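Local coordinates for protein ALDH21) (Physcomitrella patens subsp. patens, PDB 5MZ5) that oxidises aldehydes with NADP(+) as an aldehyde dehydrogenase, acting as a succinic semialdehyde dehydrogenase, at residues Gln72-His75 and Lys76-Asp79; Val108-Leu111 and Lys112-Glu116. All coordinates share one frame; numbering follows the deposited sequence.

Both contacts are local, one at the start of helix 75-94 and the other at the end of helix 97-113, the next helix in the chain. Contact 1 closes before contact 2 opens; their centres lie 30 Å apart and their nearest atoms about 18 Å, so they do not touch. Contact 1 lies nearer NADP(+)-binding residues and contact 2 nearer a succinate-binding one. In contact 1 the side chain of Ile78 is about 8 Å from that of Lys212, and that of Ala73 about 10 Å from that of Ser215, both NADP(+)-binding residues. In contact 2 the side chain of Phe115 is about 9 Å from that of Arg139, which binds succinate. Neither ligand is bound to this chain.

Contact 1. Residues Gln72-His75 and Lys76-Asp79; sequences QATH and KDID
Thr74 and Asp77 face each other where the chain leaves strand 66-71 and winds into helix 75-94, their CA atoms 5.1 Å apart. The first turn is closed by Ile78 N donating to Thr74 O at 3.2 Å and by Asp79 N donating to His75 O at 3.0 Å. Ahead of it Ala73 and Thr74 keep extended backbone angles, and the helical run begins at His75. Thr74 is the N-cap, and with Asp77 it forms a capping box. Its backbone N donates to Asp77 OD2 at 2.9 Å in a nearly straight bond (170°), reaching the oxygen from above the carboxylate plane. In return Asp77 N donates weakly to Thr74 OG1 at 3.3 Å; with chi1 at 65°, OG1 sits between the threonine's own N and carbonyl carbon, turned to the helix end. Asp77 OD2 also takes a salt bridge from Arg53 NE, so the aspartate of the box also holds Arg53, in the link between strands 47-49 and 55-59. Next to the box, Ala73 CB touches Asp77 CB, and Ile78 folds CG1 and CD1 close to Thr74 O while its side chain packs on Met251 and Phe252 of helix 251-254. The imidazole of His75, the first helical residue, crosses Asp79, one turn on, at a slant, with CE1 3.2 Å from Asp79 OD2 and the ring and carboxylate planes 82° apart. Asp79 OD1 forms a salt bridge with Arg257, and Lys76 NZ reaches forward along the helix to Asp80.

Contact 2. Residues Val108-Leu111 and Lys112-Glu116; sequences VAEL and KNRFE
Glu110 and Arg114 meet one turn apart at the C-terminal end of helix 97-113, an i to i+4 pair beside the break between this helix and helix 115-126. Arg114 is the first residue to leave helical angles and also the N-cap position of the next helix. Its backbone N still donates to Glu110 O at 3.0 Å, and Lys112 N and Asn113 N donate to Val108 O and Ala109 O in the same way. From there the arginine can be followed outward. Arg114 CB lies 3.5 Å from Glu110 O; CG, anti to the carbonyl carbon (chi1 -65°), stays 3.7 Å from the same oxygen. CD comes against Glu110 OE1, and the Arg114 chain then bends at chi3 (71°) to carry the guanidinium obliquely across the glutamate. NE is bonded just beyond the segment; NH2 forms salt bridges with Glu117, also just beyond it, and with Glu226 on helix 219-229. Arg114 NH1 ends 3.8 Å from Glu110 OE1, which lies at the guanidinium edge, a long salt bridge; the stronger partner of OE1 is Lys230 NZ. The glutamate carboxylate and the guanidinium planes are turned 42° apart. Around the same turn, Leu111 packs on Leu224 of helix 219-229 and Ile141 of helix 130-151, and Phe115 on Val137 and Thr138. Lys112, extended beyond CG, lies side by side with Val108, its CE 3.8 Å from Val108 CG1, with NZ at the same distance from that methyl.

Contact 1. Residues Gln72-His75 and Lys76-Asp79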
ATOM      1  N   GLN A  72     -30.505  28.643 -19.760  1.00 36.82           N
ATOM      2  CA  GLN A  72     -29.854  27.711 -20.670  1.00 37.50           C
ATOM      3  C   GLN A  72     -28.587  28.369 -21.196  1.00 40.57           C
ATOM      4  O   GLN A  72     -28.643  29.495 -21.693  1.00 40.60           O
ATOM      5  CB  GLN A  72     -30.782  27.268 -21.810  1.00 40.01           C
ATOM      6  CG  GLN A  72     -30.212  26.078 -22.573  1.00 66.67           C
ATOM      7  CD  GLN A  72     -31.204  25.488 -23.528  1.00 98.21           C
ATOM      8  OE1 GLN A  72     -31.407  25.985 -24.643  1.00 99.52           O
ATOM      9  NE2 GLN A  72     -31.790  24.370 -23.131  1.00 88.60           N
ATOM     10  N   ALA A  73     -27.442  27.676 -21.050  1.00 35.92           N
ATOM     11  CA  ALA A  73     -26.146  28.187 -21.495  1.00 35.12           C
ATOM     12  C   ALA A  73     -26.041  28.202 -23.011  1.00 37.92           C
ATOM     13  O   ALA A  73     -26.515  27.284 -23.683  1.00 38.00           O
ATOM     14  CB  ALA A  73     -25.011  27.356 -20.899  1.00 35.15           C
ATOM     15  N   THR A  74     -25.426  29.252 -23.550  1.00 34.18           N
ATOM     16  CA  THR A  74     -25.202  29.349 -24.996  1.00 34.15           C
ATOM     17  C   THR A  74     -23.869  28.650 -25.304  1.00 38.12           C
ATOM     18  O   THR A  74     -23.132  28.277 -24.385  1.00 36.21           O
ATOM     19  CB  THR A  74     -25.181  30.815 -25.461  1.00 35.71           C
ATOM     20  OG1 THR A  74     -24.061  31.479 -24.875  1.00 36.38           O
ATOM     21  CG2 THR A  74     -26.495  31.568 -25.159  1.00 29.14           C
ATOM     22  N   HIS A  75     -23.548  28.517 -26.590  1.00 35.60           N
ATOM     23  CA  HIS A  75     -22.291  27.960 -27.078  1.00 35.13           C
ATOM     24  C   HIS A  75     -21.103  28.793 -26.549  1.00 35.47           C
ATOM     25  O   HIS A  75     -20.083  28.220 -26.167  1.00 33.40           O
ATOM     26  CB  HIS A  75     -22.303  27.950 -28.605  1.00 36.73           C
ATOM     27  CG  HIS A  75     -21.130  27.247 -29.199  1.00 41.15           C
ATOM     28  ND1 HIS A  75     -19.927  27.910 -29.435  1.00 43.48           N
ATOM     29  CD2 HIS A  75     -21.003  25.953 -29.575  1.00 43.58           C
ATOM     30  CE1 HIS A  75     -19.106  26.994 -29.926  1.00 43.31           C
ATOM     31  NE2 HIS A  75     -19.709  25.799 -30.029  1.00 43.50           N
ATOM     32  N   LYS A  76     -21.253  30.139 -26.534  1.00 31.77           N
ATOM     33  CA  LYS A  76     -20.243  31.064 -26.047  1.00 32.25           C
ATOM     34  C   LYS A  76     -19.978  30.839 -24.552  1.00 36.09           C
ATOM     35  O   LYS A  76     -18.814  30.869 -24.150  1.00 36.10           O
ATOM     36  CB  LYS A  76     -20.622  32.525 -26.339  1.00 34.91           C
ATOM     37  CG  LYS A  76     -19.430  33.473 -26.252  1.00 48.85           C
ATOM     38  CD  LYS A  76     -19.815  34.812 -25.631  1.00 60.08           C
ATOM     39  CE  LYS A  76     -18.706  35.833 -25.692  1.00 68.81           C
ATOM     40  NZ  LYS A  76     -17.599  35.510 -24.756  1.00 77.48           N
ATOM     41  N   ASP A  77     -21.045  30.570 -23.749  1.00 31.47           N
ATOM     42  CA  ASP A  77     -20.931  30.269 -22.322  1.00 30.38           C
ATOM     43  C   ASP A  77     -20.073  29.026 -22.100  1.00 34.45           C
ATOM     44  O   ASP A  77     -19.169  29.057 -21.260  1.00 33.68           O
ATOM     45  CB  ASP A  77     -22.316  30.071 -21.672  1.00 31.84           C
ATOM     46  CG  ASP A  77     -23.195  31.304 -21.618  1.00 39.19           C
ATOM     47  OD1 ASP A  77     -22.642  32.432 -21.519  1.00 39.41           O
ATOM     48  OD2 ASP A  77     -24.435  31.145 -21.654  1.00 41.91           O
ATOM     49  N   ILE A  78     -20.320  27.947 -22.885  1.00 31.53           N
ATOM     50  CA  ILE A  78     -19.559  26.694 -22.780  1.00 30.97           C
ATOM     51  C   ILE A  78     -18.079  26.934 -23.128  1.00 33.82           C
ATOM     52  O   ILE A  78     -17.206  26.491 -22.381  1.00 33.32           O
ATOM     53  CB  ILE A  78     -20.210  25.528 -23.572  1.00 34.00           C
ATOM     54  CG1 ILE A  78     -21.685  25.338 -23.155  1.00 34.81           C
ATOM     55  CG2 ILE A  78     -19.439  24.214 -23.358  1.00 33.73           C
ATOM     56  CD1 ILE A  78     -22.552  24.869 -24.282  1.00 39.14           C
ATOM     57  N   ASP A  79     -17.808  27.692 -24.217  1.00 29.53           N
ATOM     58  CA  ASP A  79     -16.444  28.057 -24.604  1.00 29.28           C
ATOM     59  C   ASP A  79     -15.720  28.811 -23.498  1.00 30.63           C
ATOM     60  O   ASP A  79     -14.576  28.491 -23.197  1.00 29.71           O
ATOM     61  CB  ASP A  79     -16.438  28.899 -25.881  1.00 31.91           C
ATOM     62  CG  ASP A  79     -16.231  28.078 -27.121  1.00 43.03           C
ATOM     63  OD1 ASP A  79     -15.451  27.098 -27.060  1.00 41.62           O
ATOM     64  OD2 ASP A  79     -16.837  28.421 -28.166  1.00 51.74           O
TER

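Contact 2. Residues Val108-Leu111 and Lys112-Glu116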
ATOM      1  N   VAL A 108     -19.675  19.806   2.949  1.00 24.55           N
ATOM      2  CA  VAL A 108     -20.275  18.914   3.959  1.00 25.47           C
ATOM      3  C   VAL A 108     -21.160  19.729   4.940  1.00 32.19           C
ATOM      4  O   VAL A 108     -22.331  19.379   5.130  1.00 32.19           O
ATOM      5  CB  VAL A 108     -19.196  18.063   4.691  1.00 28.34           C
ATOM      6  CG1 VAL A 108     -19.754  17.374   5.938  1.00 28.24           C
ATOM      7  CG2 VAL A 108     -18.567  17.041   3.750  1.00 27.21           C
ATOM      8  N   ALA A 109     -20.617  20.846   5.481  1.00 29.41           N
ATOM      9  CA  ALA A 109     -21.290  21.750   6.418  1.00 30.05           C
ATOM     10  C   ALA A 109     -22.541  22.405   5.816  1.00 33.01           C
ATOM     11  O   ALA A 109     -23.576  22.471   6.485  1.00 31.58           O
ATOM     12  CB  ALA A 109     -20.322  22.816   6.928  1.00 31.00           C
ATOM     13  N   GLU A 110     -22.458  22.842   4.551  1.00 29.59           N
ATOM     14  CA  GLU A 110     -23.592  23.450   3.848  1.00 29.56           C
ATOM     15  C   GLU A 110     -24.687  22.434   3.495  1.00 32.10           C
ATOM     16  O   GLU A 110     -25.865  22.781   3.581  1.00 32.94           O
ATOM     17  CB  GLU A 110     -23.133  24.244   2.628  1.00 31.27           C
ATOM     18  CG  GLU A 110     -23.102  25.748   2.861  1.00 46.43           C
ATOM     19  CD  GLU A 110     -24.455  26.437   2.790  1.00 70.21           C
ATOM     20  OE1 GLU A 110     -24.967  26.628   1.663  1.00 69.09           O
ATOM     21  OE2 GLU A 110     -24.993  26.810   3.859  1.00 61.72           O
ATOM     22  N   LEU A 111     -24.306  21.183   3.136  1.00 26.39           N
ATOM     23  CA  LEU A 111     -25.269  20.103   2.864  1.00 25.84           C
ATOM     24  C   LEU A 111     -26.064  19.737   4.124  1.00 31.18           C
ATOM     25  O   LEU A 111     -27.267  19.527   4.042  1.00 31.91           O
ATOM     26  CB  LEU A 111     -24.600  18.855   2.277  1.00 24.41           C
ATOM     27  CG  LEU A 111     -24.003  18.966   0.870  1.00 27.99           C
ATOM     28  CD1 LEU A 111     -23.032  17.835   0.607  1.00 27.51           C
ATOM     29  CD2 LEU A 111     -25.074  18.995  -0.200  1.00 28.99           C
ATOM     30  N   LYS A 112     -25.398  19.702   5.290  1.00 28.18           N
ATOM     31  CA  LYS A 112     -26.042  19.403   6.572  1.00 27.96           C
ATOM     32  C   LYS A 112     -27.033  20.501   6.961  1.00 33.42           C
ATOM     33  O   LYS A 112     -28.123  20.206   7.448  1.00 33.03           O
ATOM     34  CB  LYS A 112     -24.988  19.230   7.677  1.00 29.60           C
ATOM     35  CG  LYS A 112     -24.195  17.942   7.561  1.00 32.66           C
ATOM     36  CD  LYS A 112     -23.122  17.877   8.622  1.00 34.32           C
ATOM     37  CE  LYS A 112     -22.365  16.565   8.584  1.00 33.32           C
ATOM     38  NZ  LYS A 112     -21.140  16.623   9.418  1.00 40.36           N
ATOM     39  N   ASN A 113     -26.645  21.764   6.725  1.00 31.47           N
ATOM     40  CA  ASN A 113     -27.393  22.973   7.033  1.00 32.28           C
ATOM     41  C   ASN A 113     -28.654  23.132   6.178  1.00 38.47           C
ATOM     42  O   ASN A 113     -29.667  23.633   6.662  1.00 39.23           O
ATOM     43  CB  ASN A 113     -26.467  24.183   6.851  1.00 36.76           C
ATOM     44  CG  ASN A 113     -26.936  25.421   7.560  1.00 67.01           C
ATOM     45  OD1 ASN A 113     -27.032  25.465   8.793  1.00 61.92           O
ATOM     46  ND2 ASN A 113     -27.219  26.460   6.791  1.00 63.49           N
ATOM     47  N   ARG A 114     -28.579  22.721   4.905  1.00 34.81           N
ATOM     48  CA  ARG A 114     -29.672  22.816   3.940  1.00 33.75           C
ATOM     49  C   ARG A 114     -30.283  21.429   3.633  1.00 34.42           C
ATOM     50  O   ARG A 114     -30.956  21.286   2.624  1.00 33.47           O
ATOM     51  CB  ARG A 114     -29.154  23.479   2.641  1.00 32.29           C
ATOM     52  CG  ARG A 114     -28.712  24.940   2.810  1.00 31.57           C
ATOM     53  CD  ARG A 114     -28.123  25.502   1.530  1.00 29.73           C
ATOM     54  NE  ARG A 114     -29.130  25.723   0.494  1.00 35.92           N
ATOM     55  CZ  ARG A 114     -28.873  26.196  -0.720  1.00 53.31           C
ATOM     56  NH1 ARG A 114     -27.628  26.503  -1.073  1.00 38.49           N
ATOM     57  NH2 ARG A 114     -29.855  26.351  -1.598  1.00 40.74           N
ATOM     58  N   PHE A 115     -30.064  20.429   4.521  1.00 29.94           N
ATOM     59  CA  PHE A 115     -30.499  19.030   4.367  1.00 28.38           C
ATOM     60  C   PHE A 115     -31.936  18.832   3.821  1.00 31.58           C
ATOM     61  O   PHE A 115     -32.096  18.239   2.753  1.00 29.06           O
ATOM     62  CB  PHE A 115     -30.314  18.239   5.677  1.00 29.09           C
ATOM     63  CG  PHE A 115     -30.501  16.745   5.521  1.00 29.53           C
ATOM     64  CD1 PHE A 115     -31.758  16.162   5.669  1.00 32.78           C
ATOM     65  CD2 PHE A 115     -29.415  15.915   5.273  1.00 29.42           C
ATOM     66  CE1 PHE A 115     -31.930  14.778   5.523  1.00 32.89           C
ATOM     67  CE2 PHE A 115     -29.588  14.535   5.126  1.00 32.02           C
ATOM     68  CZ  PHE A 115     -30.841  13.973   5.255  1.00 30.57           C
ATOM     69  N   GLU A 116     -32.963  19.263   4.585  1.00 30.35           N
ATOM     70  CA  GLU A 116     -34.368  19.097   4.226  1.00 30.20           C
ATOM     71  C   GLU A 116     -34.729  19.798   2.938  1.00 32.26           C
ATOM     72  O   GLU A 116     -35.421  19.207   2.113  1.00 31.59           O
ATOM     73  CB  GLU A 116     -35.306  19.500   5.381  1.00 32.28           C
ATOM     74  CG  GLU A 116     -36.749  19.021   5.198  1.00 40.47           C
ATOM     75  CD  GLU A 116     -36.971  17.533   4.959  1.00 47.11           C
ATOM     76  OE1 GLU A 116     -38.010  17.185   4.355  1.00 41.22           O
ATOM     77  OE2 GLU A 116     -36.127  16.713   5.390  1.00 36.16           O
TER